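PDB 6IUL: natterin-like protein from Lethenteron camtschaticum, which is a lamprey immune protein that probably recognises glycans through a jacalin-like lectin domain and forms pores in target membranes through an aerolysin-type module. Local coordinates for residues A[149-154]-A[210-216]. Coordinates in Å, arbitrary orientation, origin at the centre of the assembly. Residue numbers count along the deposited sequence, not the author numbering.
Sequences SVIQDM and FSLSVKA
Ile151 (m, t) is the apolar centre: its CB lies 4.2 Å from CG2 of Val214 (t), its CD1 4.3 Å from CD1 of Leu212. Beyond the corner at Asp153 (phi/psi 45/51), Met154 adds to this apolar patch, CE 3.9 Å from Val214 CG1 and CB 3.7 Å from Ala216 CB. The backbones are extended and parallel, their axes 4.6 Å apart at closest and crossing at -31°. Val150 pairs with Ser213 and Ile151 with Val214 (CA-CA 4.6 Å). Three hydrogen bonds zigzag across: Ser213 N to Ser149 O (3.2 Å), Ile151 N to Ser213 O (2.8 Å) and Lys215 N to Ile151 O (2.8 Å). The other face carries Val150, its CG2 3.8 Å from Ser213 OG and its CG1 4.1 Å from Lys215 CB. A water links Met154 N (3.0 Å) to Lys215 O (2.7 Å). At the other end a water joins Ser149 OG (2.8 Å) to Ser211 N (3.0 Å), while Ser211 OG hydrogen-bonds Thr247 of the second subunit. The parallel pair stands out within the largely antiparallel sheet of this aerolysin-like module: strand 135-155 also pairs antiparallel with strand 260-285, and strand 212-223, entered from helix 206-209, with strand 228-238; Trp200 packs against Met154 and Val214.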
loop_
_atom_site.group_PDB
_atom_site.type_symbol
_atom_site.label_atom_id
_atom_site.label_comp_id
_atom_site.label_asym_id
_atom_site.label_seq_id
_atom_site.Cartn_x
_atom_site.Cartn_y
_atom_site.Cartn_z
ATOM N N SER A 149 0.678 9.229 16.448
ATOM C CA SER A 149 1.767 9.977 15.824
ATOM C C SER A 149 1.267 10.470 14.497
ATOM O O SER A 149 1.074 9.684 13.564
ATOM C CB SER A 149 2.972 9.074 15.592
ATOM O OG SER A 149 3.503 8.670 16.826
ATOM N N VAL A 150 1.043 11.770 14.413
ATOM C CA VAL A 150 0.266 12.327 13.310
ATOM C C VAL A 150 0.956 13.545 12.746
ATOM O O VAL A 150 1.300 14.485 13.465
ATOM C CB VAL A 150 -1.154 12.734 13.735
ATOM C CG1 VAL A 150 -1.942 13.145 12.502
ATOM C CG2 VAL A 150 -1.906 11.586 14.379
ATOM N N ILE A 151 1.158 13.517 11.443
ATOM C CA ILE A 151 1.735 14.634 10.732
ATOM C C ILE A 151 0.559 15.519 10.285
ATOM O O ILE A 151 -0.393 15.044 9.687
ATOM C CB ILE A 151 2.520 14.161 9.528
ATOM C CG1 ILE A 151 3.756 13.398 9.988
ATOM C CG2 ILE A 151 2.913 15.352 8.667
ATOM C CD1 ILE A 151 4.502 12.701 8.881
ATOM N N GLN A 152 0.636 16.796 10.598
ATOM C CA GLN A 152 -0.462 17.724 10.375
ATOM C C GLN A 152 0.077 19.102 10.006
ATOM O O GLN A 152 1.280 19.261 9.812
ATOM C CB GLN A 152 -1.371 17.780 11.604
ATOM C CG GLN A 152 -0.775 18.362 12.856
ATOM C CD GLN A 152 -1.484 17.817 14.114
ATOM O OE1 GLN A 152 -1.473 16.599 14.406
ATOM N NE2 GLN A 152 -2.087 18.713 14.866
ATOM N N ASP A 153 -0.825 20.084 9.903
ATOM C CA ASP A 153 -0.499 21.438 9.403
ATOM C C ASP A 153 0.381 21.383 8.150
ATOM O O ASP A 153 1.439 22.014 8.087
ATOM C CB ASP A 153 0.206 22.289 10.482
ATOM C CG ASP A 153 -0.613 22.413 11.769
ATOM O OD1 ASP A 153 -1.869 22.382 11.738
ATOM O OD2 ASP A 153 0.013 22.566 12.825
ATOM N N MET A 154 -0.062 20.598 7.171
ATOM C CA MET A 154 0.686 20.372 5.935
ATOM C C MET A 154 0.639 21.622 5.046
ATOM O O MET A 154 -0.412 22.163 4.811
ATOM C CB MET A 154 0.125 19.165 5.166
ATOM C CG MET A 154 0.885 18.832 3.884
ATOM S SD MET A 154 2.586 18.327 4.183
ATOM C CE MET A 154 2.367 16.822 5.148
ATOM N N PHE A 210 7.758 5.095 14.527
ATOM C CA PHE A 210 6.388 5.399 14.866
ATOM C C PHE A 210 5.414 4.847 13.843
ATOM O O PHE A 210 5.821 4.508 12.739
ATOM C CB PHE A 210 6.237 6.926 14.975
ATOM C CG PHE A 210 7.211 7.557 15.930
ATOM C CD1 PHE A 210 7.027 7.468 17.312
ATOM C CD2 PHE A 210 8.316 8.233 15.457
ATOM C CE1 PHE A 210 7.955 8.006 18.177
ATOM C CE2 PHE A 210 9.242 8.798 16.321
ATOM C CZ PHE A 210 9.047 8.701 17.688
ATOM N N SER A 211 4.122 4.757 14.183
ATOM C CA SER A 211 3.125 4.493 13.151
ATOM C C SER A 211 2.527 5.833 12.710
ATOM O O SER A 211 1.682 6.430 13.374
ATOM C CB SER A 211 2.053 3.483 13.585
ATOM O OG SER A 211 1.138 4.067 14.421
ATOM N N LEU A 212 3.025 6.332 11.596
ATOM C CA LEU A 212 2.678 7.687 11.122
ATOM C C LEU A 212 1.375 7.689 10.318
ATOM O O LEU A 212 1.136 6.763 9.540
ATOM C CB LEU A 212 3.783 8.215 10.207
ATOM C CG LEU A 212 5.148 8.379 10.833
ATOM C CD1 LEU A 212 6.144 8.803 9.812
ATOM C CD2 LEU A 212 5.133 9.376 11.983
ATOM N N SER A 213 0.526 8.679 10.556
ATOM C CA SER A 213 -0.498 9.056 9.603
ATOM C C SER A 213 -0.360 10.547 9.305
ATOM O O SER A 213 0.238 11.301 10.082
ATOM C CB SER A 213 -1.921 8.707 10.072
ATOM O OG SER A 213 -2.171 9.298 11.296
ATOM N N VAL A 214 -0.889 10.944 8.153
ATOM C CA VAL A 214 -0.874 12.328 7.710
ATOM C C VAL A 214 -2.288 12.850 7.617
ATOM O O VAL A 214 -3.121 12.307 6.893
ATOM C CB VAL A 214 -0.238 12.430 6.327
ATOM C CG1 VAL A 214 -0.129 13.886 5.925
ATOM C CG2 VAL A 214 1.138 11.780 6.322
ATOM N N LYS A 215 -2.588 13.888 8.385
ATOM C CA LYS A 215 -3.888 14.511 8.331
ATOM C C LYS A 215 -3.737 15.739 7.439
ATOM O O LYS A 215 -3.225 16.773 7.861
ATOM C CB LYS A 215 -4.434 14.832 9.720
ATOM C CG LYS A 215 -5.853 15.371 9.698
ATOM C CD LYS A 215 -6.357 15.660 11.123
ATOM C CE LYS A 215 -6.135 17.126 11.514
ATOM N NZ LYS A 215 -6.156 17.384 12.971
ATOM N N ALA A 216 -4.124 15.567 6.173
ATOM C CA ALA A 216 -3.871 16.559 5.119
ATOM C C ALA A 216 -4.723 16.296 3.902
ATOM O O ALA A 216 -5.306 15.224 3.756
ATOM C CB ALA A 216 -2.419 16.508 4.699
HETATM O O HOH W 1 3.388 5.854 16.889
HETATM O O HOH W 2 -0.985 7.947 13.837
HETATM O O HOH W 3 0.490 6.027 15.922
HETATM O O HOH W 4 -2.754 19.333 7.145
#